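Local coordinates for protein type III effector HopA1 (PDB 4RSX) that probably acts inside plant cells as an effector delivered by the type III secretion system of Pseudomonas syringae, though its biochemical activity is unknown, at residues 25-30 with 215-220; 36-41 with 188-193; 221-226 with 236-241. All coordinates share one frame; numbering follows the deposited sequence.

Interaction 1: residues 25-30 with 215-220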
loop_
_atom_site.group_PDB
_atom_site.type_symbol
_atom_site.label_atom_id
_atom_site.label_comp_id
_atom_site.label_asym_id
_atom_site.label_seq_id
_atom_site.Cartn_x
_atom_site.Cartn_y
_atom_site.Cartn_z
ATOM N N SER A 25 -22.918 4.723 3.203
ATOM C CA SER A 25 -22.145 4.609 4.436
ATOM C C SER A 25 -20.666 4.812 4.127
ATOM O O SER A 25 -20.273 4.851 2.955
ATOM C CB SER A 25 -22.326 3.226 5.049
ATOM O OG SER A 25 -21.588 2.256 4.322
ATOM N N ARG A 26 -19.844 4.923 5.168
ATOM C CA ARG A 26 -18.403 5.008 4.965
ATOM C C ARG A 26 -17.910 3.743 4.274
ATOM O O ARG A 26 -17.046 3.808 3.389
ATOM C CB ARG A 26 -17.656 5.250 6.287
ATOM C CG ARG A 26 -17.795 6.678 6.822
ATOM C CD ARG A 26 -17.237 6.826 8.246
ATOM N NE ARG A 26 -17.997 6.022 9.196
ATOM C CZ ARG A 26 -17.587 4.872 9.730
ATOM N NH1 ARG A 26 -16.385 4.374 9.457
ATOM N NH2 ARG A 26 -18.379 4.227 10.571
ATOM N N MET A 27 -18.482 2.603 4.663
ATOM C CA MET A 27 -18.152 1.315 4.053
ATOM C C MET A 27 -18.553 1.234 2.571
ATOM O O MET A 27 -17.807 0.683 1.748
ATOM C CB MET A 27 -18.801 0.172 4.837
ATOM C CG MET A 27 -18.287 -1.208 4.474
ATOM S SD MET A 27 -16.516 -1.379 4.794
ATOM C CE MET A 27 -16.430 -0.882 6.509
ATOM N N ASP A 28 -19.718 1.784 2.230
ATOM C CA ASP A 28 -20.142 1.842 0.833
ATOM C C ASP A 28 -19.092 2.587 0.019
ATOM O O ASP A 28 -18.603 2.088 -1.004
ATOM C CB ASP A 28 -21.477 2.578 0.697
ATOM C CG ASP A 28 -22.642 1.773 1.212
ATOM O OD1 ASP A 28 -22.577 0.526 1.135
ATOM O OD2 ASP A 28 -23.619 2.395 1.690
ATOM N N ILE A 29 -18.745 3.781 0.496
ATOM C CA ILE A 29 -17.765 4.616 -0.171
ATOM C C ILE A 29 -16.459 3.852 -0.318
ATOM O O ILE A 29 -15.844 3.861 -1.382
ATOM C CB ILE A 29 -17.560 5.934 0.592
ATOM C CG1 ILE A 29 -18.882 6.710 0.611
ATOM C CG2 ILE A 29 -16.424 6.749 -0.023
ATOM C CD1 ILE A 29 -18.901 7.884 1.554
ATOM N N TYR A 30 -16.076 3.144 0.740
ATOM C CA TYR A 30 -14.848 2.355 0.757
ATOM C C TYR A 30 -14.848 1.184 -0.250
ATOM O O TYR A 30 -13.804 0.868 -0.855
ATOM C CB TYR A 30 -14.610 1.848 2.184
ATOM C CG TYR A 30 -13.416 0.948 2.331
ATOM C CD1 TYR A 30 -12.138 1.402 2.021
ATOM C CD2 TYR A 30 -13.559 -0.358 2.796
ATOM C CE1 TYR A 30 -11.031 0.580 2.160
ATOM C CE2 TYR A 30 -12.458 -1.193 2.946
ATOM C CZ TYR A 30 -11.194 -0.717 2.630
ATOM O OH TYR A 30 -10.100 -1.545 2.765
ATOM N N HIS A 215 -5.032 3.655 3.517
ATOM C CA HIS A 215 -5.239 4.753 2.579
ATOM C C HIS A 215 -6.676 4.843 2.041
ATOM O O HIS A 215 -7.260 5.941 1.989
ATOM C CB HIS A 215 -4.250 4.648 1.420
ATOM C CG HIS A 215 -4.529 5.604 0.314
ATOM N ND1 HIS A 215 -4.082 6.910 0.324
ATOM C CD2 HIS A 215 -5.241 5.459 -0.830
ATOM C CE1 HIS A 215 -4.494 7.520 -0.771
ATOM N NE2 HIS A 215 -5.200 6.665 -1.487
ATOM N N GLY A 216 -7.239 3.700 1.645
ATOM C CA GLY A 216 -8.615 3.636 1.162
ATOM C C GLY A 216 -9.668 4.124 2.150
ATOM O O GLY A 216 -10.557 4.913 1.786
ATOM N N MET A 217 -9.587 3.670 3.397
ATOM C CA MET A 217 -10.610 4.037 4.371
ATOM C C MET A 217 -10.464 5.493 4.791
ATOM O O MET A 217 -11.470 6.182 5.021
ATOM C CB MET A 217 -10.600 3.095 5.593
ATOM C CG MET A 217 -11.767 3.323 6.583
ATOM S SD MET A 217 -13.448 3.227 5.853
ATOM C CE MET A 217 -13.676 1.455 5.764
ATOM N N SER A 218 -9.223 5.976 4.875
ATOM C CA SER A 218 -9.013 7.364 5.276
ATOM C C SER A 218 -9.569 8.334 4.234
ATOM O O SER A 218 -10.230 9.319 4.585
ATOM C CB SER A 218 -7.540 7.668 5.573
ATOM O OG SER A 218 -6.769 7.747 4.392
ATOM N N ARG A 219 -9.319 8.058 2.956
ATOM C CA ARG A 219 -9.816 8.955 1.920
ATOM C C ARG A 219 -11.319 8.755 1.740
ATOM O O ARG A 219 -12.022 9.694 1.373
ATOM C CB ARG A 219 -9.079 8.755 0.586
ATOM C CG ARG A 219 -7.550 8.846 0.663
ATOM C CD ARG A 219 -7.100 9.977 1.552
ATOM N NE ARG A 219 -5.760 10.442 1.220
ATOM C CZ ARG A 219 -4.654 10.145 1.901
ATOM N NH1 ARG A 219 -3.490 10.636 1.500
ATOM N NH2 ARG A 219 -4.705 9.363 2.971
ATOM N N ALA A 220 -11.810 7.537 1.998
ATOM C CA ALA A 220 -13.252 7.282 1.932
ATOM C C ALA A 220 -13.955 8.218 2.905
ATOM O O ALA A 220 -15.034 8.767 2.612
ATOM C CB ALA A 220 -13.571 5.816 2.281
#
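Met-217 lays its terminal methyl over one face of the Tyr-30 ring: CE stands 3.8 Å from the ring centroid and 28° off the normal, displaced toward the rim, where CG and CD2 are its closest ring atoms. This is a CH-pi contact, and because the Met-217 sulfur follows obliquely, with SD 4.7 Å from the Tyr-30 centroid, the pair also counts as a Met-aromatic contact. The same methyl meets a second thioether, Met-217 CE lying 3.7 Å from Met-27 CE, and the two methionine side chains cross at about a right angle. At the edge of the Tyr-30 ring, near its plane, CD1 comes within 3.7 Å of Gly-216 C; with no side chain on this glycine, the ring edge lies against the backbone. Beside this aromatic cluster the packing is small and aliphatic: Ala-220 CB touches Ile-29 CG2 at 3.8 Å and also meets Tyr-30 CB.

Met-217 has CG anti to its backbone N (chi1 -173°) and then bends at chi2 and chi3, which returns CE to the tyrosine. Ser-25 and Asp-28 form a capping box at the start of helix 26-35: Asp-28 N donates to Ser-25 OG at 2.8 Å, and Ser-25 N donates to Asp-28 OD2 at 2.9 Å. No hydrogen bond joins the two segments. The axes of 26-30 and 215-220 approach to 8.9 Å, with 123° between their N-to-C directions. Farther along helix 215-228, Glu-221 forms a salt bridge with Arg-26, while Trp-14 of helix 2-19 packs on Ala-220 and bonds to Ile-29 O.

Interaction 2: residues 36-41 with 188-193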
loop_
_atom_site.group_PDB
_atom_site.type_symbol
_atom_site.label_atom_id
_atom_site.label_comp_id
_atom_site.label_asym_id
_atom_site.label_seq_id
_atom_site.Cartn_x
_atom_site.Cartn_y
_atom_site.Cartn_z
ATOM N N ASP A 36 -12.013 -1.339 -7.179
ATOM C CA ASP A 36 -11.144 -0.850 -8.252
ATOM C C ASP A 36 -9.758 -1.521 -8.246
ATOM O O ASP A 36 -8.873 -1.143 -9.004
ATOM C CB ASP A 36 -11.035 0.688 -8.204
ATOM C CG ASP A 36 -10.226 1.277 -9.373
ATOM O OD1 ASP A 36 -10.757 1.405 -10.496
ATOM O OD2 ASP A 36 -9.049 1.635 -9.156
ATOM N N ALA A 37 -9.573 -2.539 -7.411
ATOM C CA ALA A 37 -8.303 -3.269 -7.407
ATOM C C ALA A 37 -8.028 -3.874 -8.783
ATOM O O ALA A 37 -8.962 -4.201 -9.516
ATOM C CB ALA A 37 -8.322 -4.363 -6.348
ATOM N N PRO A 38 -6.742 -4.021 -9.140
ATOM C CA PRO A 38 -6.393 -4.814 -10.329
ATOM C C PRO A 38 -6.839 -6.263 -10.114
ATOM O O PRO A 38 -7.040 -6.677 -8.962
ATOM C CB PRO A 38 -4.861 -4.743 -10.354
ATOM C CG PRO A 38 -4.476 -4.557 -8.896
ATOM C CD PRO A 38 -5.548 -3.624 -8.368
ATOM N N HIS A 39 -7.006 -7.034 -11.180
ATOM C CA HIS A 39 -7.540 -8.382 -10.988
ATOM C C HIS A 39 -6.794 -9.492 -11.726
ATOM O O HIS A 39 -7.418 -10.327 -12.382
ATOM C CB HIS A 39 -9.043 -8.419 -11.292
ATOM C CG HIS A 39 -9.870 -7.631 -10.319
ATOM N ND1 HIS A 39 -9.888 -7.899 -8.963
ATOM C CD2 HIS A 39 -10.704 -6.576 -10.505
ATOM C CE1 HIS A 39 -10.697 -7.045 -8.357
ATOM N NE2 HIS A 39 -11.204 -6.232 -9.268
ATOM N N SER A 40 -5.466 -9.507 -11.591
ATOM C CA SER A 40 -4.624 -10.548 -12.190
ATOM C C SER A 40 -5.009 -11.947 -11.713
ATOM O O SER A 40 -5.458 -12.134 -10.574
ATOM C CB SER A 40 -3.145 -10.315 -11.861
ATOM O OG SER A 40 -2.603 -9.211 -12.570
ATOM N N HIS A 41 -4.837 -12.928 -12.589
ATOM C CA HIS A 41 -4.998 -14.318 -12.190
ATOM C C HIS A 41 -3.784 -14.644 -11.326
ATOM O O HIS A 41 -2.693 -14.147 -11.585
ATOM C CB HIS A 41 -5.067 -15.221 -13.419
ATOM C CG HIS A 41 -5.668 -16.565 -13.152
ATOM N ND1 HIS A 41 -4.908 -17.682 -12.865
ATOM C CD2 HIS A 41 -6.960 -16.979 -13.138
ATOM C CE1 HIS A 41 -5.703 -18.722 -12.680
ATOM N NE2 HIS A 41 -6.951 -18.323 -12.839
ATOM N N VAL A 188 2.768 -3.343 -13.330
ATOM C CA VAL A 188 1.357 -3.288 -13.696
ATOM C C VAL A 188 0.857 -1.845 -13.746
ATOM O O VAL A 188 0.978 -1.114 -12.761
ATOM C CB VAL A 188 0.517 -4.078 -12.671
ATOM C CG1 VAL A 188 -0.981 -3.872 -12.908
ATOM C CG2 VAL A 188 0.875 -5.563 -12.724
ATOM N N GLU A 189 0.303 -1.425 -14.883
ATOM C CA GLU A 189 -0.269 -0.082 -14.970
ATOM C C GLU A 189 -1.563 0.002 -14.173
ATOM O O GLU A 189 -2.635 -0.369 -14.669
ATOM C CB GLU A 189 -0.561 0.310 -16.416
ATOM C CG GLU A 189 -1.005 1.770 -16.544
ATOM C CD GLU A 189 0.051 2.734 -16.022
ATOM O OE1 GLU A 189 -0.173 3.393 -14.978
ATOM O OE2 GLU A 189 1.121 2.837 -16.659
ATOM N N HIS A 190 -1.475 0.478 -12.935
ATOM C CA HIS A 190 -2.681 0.699 -12.138
ATOM C C HIS A 190 -2.365 1.629 -10.993
ATOM O O HIS A 190 -1.358 1.449 -10.306
ATOM C CB HIS A 190 -3.236 -0.624 -11.606
ATOM C CG HIS A 190 -4.363 -0.462 -10.640
ATOM N ND1 HIS A 190 -4.164 -0.296 -9.282
ATOM C CD2 HIS A 190 -5.707 -0.430 -10.826
ATOM C CE1 HIS A 190 -5.332 -0.171 -8.680
ATOM N NE2 HIS A 190 -6.284 -0.251 -9.589
ATOM N N THR A 191 -3.210 2.632 -10.794
ATOM C CA THR A 191 -3.025 3.566 -9.696
ATOM C C THR A 191 -4.277 3.542 -8.852
ATOM O O THR A 191 -5.354 3.853 -9.345
ATOM C CB THR A 191 -2.795 5.002 -10.195
ATOM O OG1 THR A 191 -1.725 5.008 -11.150
ATOM C CG2 THR A 191 -2.439 5.938 -9.018
ATOM N N PRO A 192 -4.139 3.146 -7.574
ATOM C CA PRO A 192 -5.294 3.138 -6.676
ATOM C C PRO A 192 -5.857 4.542 -6.564
ATOM O O PRO A 192 -5.092 5.520 -6.658
ATOM C CB PRO A 192 -4.687 2.708 -5.331
ATOM C CG PRO A 192 -3.473 1.874 -5.727
ATOM C CD PRO A 192 -2.925 2.604 -6.926
ATOM N N LEU A 193 -7.169 4.628 -6.362
ATOM C CA LEU A 193 -7.866 5.904 -6.290
ATOM C C LEU A 193 -7.233 6.808 -5.242
ATOM O O LEU A 193 -6.863 6.354 -4.148
ATOM C CB LEU A 193 -9.348 5.693 -5.989
ATOM C CG LEU A 193 -10.068 4.731 -6.930
ATOM C CD1 LEU A 193 -11.546 4.649 -6.594
ATOM C CD2 LEU A 193 -9.878 5.188 -8.337
HETATM O O HOH W 1 -8.241 1.785 -5.917
HETATM O O HOH W 2 -7.595 3.186 -10.479
#
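Asp-36 and Pro-38 meet His-190 where the irregular loop between helices 26-35 and 45-58 faces the one leading into strand 196-199, and the backbones stay apart: the nearest CA atoms are those of Pro-38 and His-190, 6.9 Å from each other. The imidazole bridges this gap. With CG anti to the backbone N (chi1 172°), His-190 extends toward the facing loop and donates from NE2 to Asp-36 O at 2.8 Å; the N-H...O angle of 146° shows a bent bond, and the acceptor is tilted 22° from the ring plane. A second, weak bond runs from His-190 NE2 to Asp-36 OD2 at 3.4 Å. Pro-38 lies over one face of the imidazole, its CD 3.6 Å from the His-190 centroid in a CH-pi contact, with CE1 the closest ring atom. Leu-193 brings CD2 to 3.7 Å from Asp-36 OD2, setting a methyl beside the carboxylate.

Two waters complete the bridge. One donates to Asp-36 OD2 and to Thr-191 O; the other accepts from Leu-193 N and donates weakly to the same carboxylate oxygen. Tyr-33 of helix 26-35 packs against Pro-192 and Leu-193.

Asp-36 OD2 thus accepts from one water and, weakly, from the histidine and the other water, while the backbone carbonyl takes the stronger imidazole bond. That bond implies a proton on NE2, and the nearby carboxylate might raise the ring's proton affinity.

Interaction 3: residues 221-226 with 236-241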
loop_
_atom_site.group_PDB
_atom_site.type_symbol
_atom_site.label_atom_id
_atom_site.label_comp_id
_atom_site.label_asym_id
_atom_site.label_seq_id
_atom_site.Cartn_x
_atom_site.Cartn_y
_atom_site.Cartn_z
ATOM N N GLU A 221 -13.327 8.414 4.063
ATOM C CA GLU A 221 -13.953 9.171 5.138
ATOM C C GLU A 221 -13.906 10.677 4.889
ATOM O O GLU A 221 -14.805 11.410 5.302
ATOM C CB GLU A 221 -13.404 8.728 6.512
ATOM C CG GLU A 221 -13.971 7.337 6.893
ATOM C CD GLU A 221 -13.311 6.685 8.107
ATOM O OE1 GLU A 221 -13.907 5.729 8.667
ATOM O OE2 GLU A 221 -12.201 7.108 8.498
ATOM N N VAL A 222 -12.878 11.133 4.172
ATOM C CA VAL A 222 -12.852 12.506 3.678
ATOM C C VAL A 222 -14.099 12.759 2.802
ATOM O O VAL A 222 -14.755 13.812 2.902
ATOM C CB VAL A 222 -11.564 12.781 2.859
ATOM C CG1 VAL A 222 -11.650 14.111 2.131
ATOM C CG2 VAL A 222 -10.334 12.749 3.758
ATOM N N ILE A 223 -14.417 11.789 1.947
ATOM C CA ILE A 223 -15.558 11.912 1.044
ATOM C C ILE A 223 -16.877 11.966 1.820
ATOM O O ILE A 223 -17.748 12.782 1.508
ATOM C CB ILE A 223 -15.605 10.745 0.029
ATOM C CG1 ILE A 223 -14.426 10.834 -0.946
ATOM C CG2 ILE A 223 -16.924 10.754 -0.751
ATOM C CD1 ILE A 223 -14.259 9.590 -1.804
ATOM N N SER A 224 -17.025 11.094 2.820
ATOM C CA SER A 224 -18.204 11.113 3.693
ATOM C C SER A 224 -18.419 12.494 4.281
ATOM O O SER A 224 -19.540 13.012 4.286
ATOM C CB SER A 224 -18.047 10.128 4.853
ATOM O OG SER A 224 -17.966 8.810 4.370
ATOM N N ASP A 225 -17.345 13.077 4.800
ATOM C CA ASP A 225 -17.427 14.413 5.368
ATOM C C ASP A 225 -17.921 15.424 4.340
ATOM O O ASP A 225 -18.845 16.185 4.614
ATOM C CB ASP A 225 -16.071 14.855 5.927
ATOM C CG ASP A 225 -15.682 14.097 7.183
ATOM O OD1 ASP A 225 -16.580 13.500 7.834
ATOM O OD2 ASP A 225 -14.474 14.105 7.518
ATOM N N ALA A 226 -17.308 15.428 3.158
ATOM C CA ALA A 226 -17.712 16.353 2.096
ATOM C C ALA A 226 -19.210 16.217 1.804
ATOM O O ALA A 226 -19.905 17.216 1.658
ATOM C CB ALA A 226 -16.891 16.115 0.830
ATOM N N ALA A 236 -15.868 22.196 -3.974
ATOM C CA ALA A 236 -15.326 22.955 -2.847
ATOM C C ALA A 236 -15.435 22.185 -1.518
ATOM O O ALA A 236 -14.555 22.292 -0.659
ATOM C CB ALA A 236 -16.009 24.317 -2.740
ATOM N N ARG A 237 -16.507 21.418 -1.344
ATOM C CA ARG A 237 -16.667 20.628 -0.118
ATOM C C ARG A 237 -15.586 19.540 0.003
ATOM O O ARG A 237 -14.986 19.379 1.056
ATOM C CB ARG A 237 -18.086 20.044 -0.011
ATOM C CG ARG A 237 -19.174 21.084 0.351
ATOM C CD ARG A 237 -20.556 20.447 0.488
ATOM N NE ARG A 237 -21.266 20.333 -0.788
ATOM C CZ ARG A 237 -21.935 19.249 -1.183
ATOM N NH1 ARG A 237 -22.559 19.238 -2.356
ATOM N NH2 ARG A 237 -21.981 18.171 -0.411
ATOM N N LEU A 238 -15.308 18.841 -1.096
ATOM C CA LEU A 238 -14.201 17.886 -1.154
ATOM C C LEU A 238 -12.862 18.503 -0.759
ATOM O O LEU A 238 -12.151 17.973 0.104
ATOM C CB LEU A 238 -14.080 17.317 -2.561
ATOM C CG LEU A 238 -15.067 16.202 -2.867
ATOM C CD1 LEU A 238 -15.081 15.885 -4.366
ATOM C CD2 LEU A 238 -14.711 14.974 -2.055
ATOM N N LYS A 239 -12.516 19.614 -1.403
ATOM C CA LYS A 239 -11.284 20.323 -1.094
ATOM C C LYS A 239 -11.255 20.795 0.351
ATOM O O LYS A 239 -10.222 20.707 1.019
ATOM C CB LYS A 239 -11.100 21.505 -2.047
ATOM C CG LYS A 239 -10.884 21.066 -3.491
ATOM C CD LYS A 239 -10.394 22.227 -4.361
ATOM C CE LYS A 239 -10.066 21.752 -5.776
ATOM N NZ LYS A 239 -8.739 21.099 -5.855
ATOM N N LEU A 240 -12.385 21.292 0.840
ATOM C CA LEU A 240 -12.471 21.721 2.236
ATOM C C LEU A 240 -12.341 20.526 3.170
ATOM O O LEU A 240 -11.657 20.600 4.180
ATOM C CB LEU A 240 -13.800 22.414 2.501
ATOM C CG LEU A 240 -13.800 23.645 3.398
ATOM C CD1 LEU A 240 -13.261 23.320 4.788
ATOM C CD2 LEU A 240 -13.006 24.783 2.744
ATOM N N SER A 241 -13.012 19.427 2.836
ATOM C CA SER A 241 -12.916 18.211 3.635
ATOM C C SER A 241 -11.493 17.651 3.650
ATOM O O SER A 241 -11.034 17.153 4.691
ATOM C CB SER A 241 -13.907 17.158 3.147
ATOM O OG SER A 241 -13.747 15.936 3.864
#
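A helix-loop-helix near the C-terminal end of the chain, its loop running between residues 228 and 234, brings Ser-241 of helix 234-245 against Val-222 and Ala-226 of helix 215-228. Ser-241 OG, anti to its own backbone N (chi1 176°), donates to Val-222 O at 2.5 Å, a separation so short that its exact length is doubtful. Val-222 O also accepts from Ala-226 N, so the serine adds a second donor to a carbonyl already engaged in the helix. Around the hydroxyl, Val-222 CG1 and Asp-225 CB each lie 3.3 Å from Ser-241 OG and crowd it with carbon.

The short segments cross at 128°, their axes coming to 8.3 Å. The small Ala-226 and Ser-241 are consistent with this close approach. The nearest CA atoms are those of Ala-226 and Arg-237, 4.9 Å apart, and Ala-226 CB rests on the backbone of the facing helix, 3.7 Å from Leu-238 N. Ala-226 CB also touches Leu-238 CD2 at 3.8 Å, while Ile-223 CG1 reaches that methyl more distantly.

Near the connecting loop, Arg-237 bends at chi3 and offers NH2 to Ala-226 O at 3.1 Å; the N-H...O angle is 144° and the acceptor lies near the guanidinium edge. Its NE bonds to Met-232 O, which helps fix the direction of the group. Asp-225 turns its carboxylate to Arg-228 and Asn-245. Toward helix 2-19, Ile-223 packs on Phe-11 and Trp-14, and Leu-238 on His-12 and Ala-15.

From the N terminus, helix 2-19 leads to helix 26-35, whose first turn opens interaction 1; the loop that follows opens interaction 2. The chain then builds most of the antiparallel sheet before residues 188-193 close interaction 2, and helix 215-228 afterwards closes interaction 1. The smaller loop therefore lies within the larger one. Interaction 3 follows in series, a short-range helix-loop-helix closed by helix 234-245. Interactions 1 and 3 share helix 215-228, their centres 12 Å apart, and Ile-29 packs on Ile-223. Interactions 1 and 2 meet through a probable hydrogen bond from His-215 NE2 to Leu-193 O. Interactions 2 and 3 do not touch.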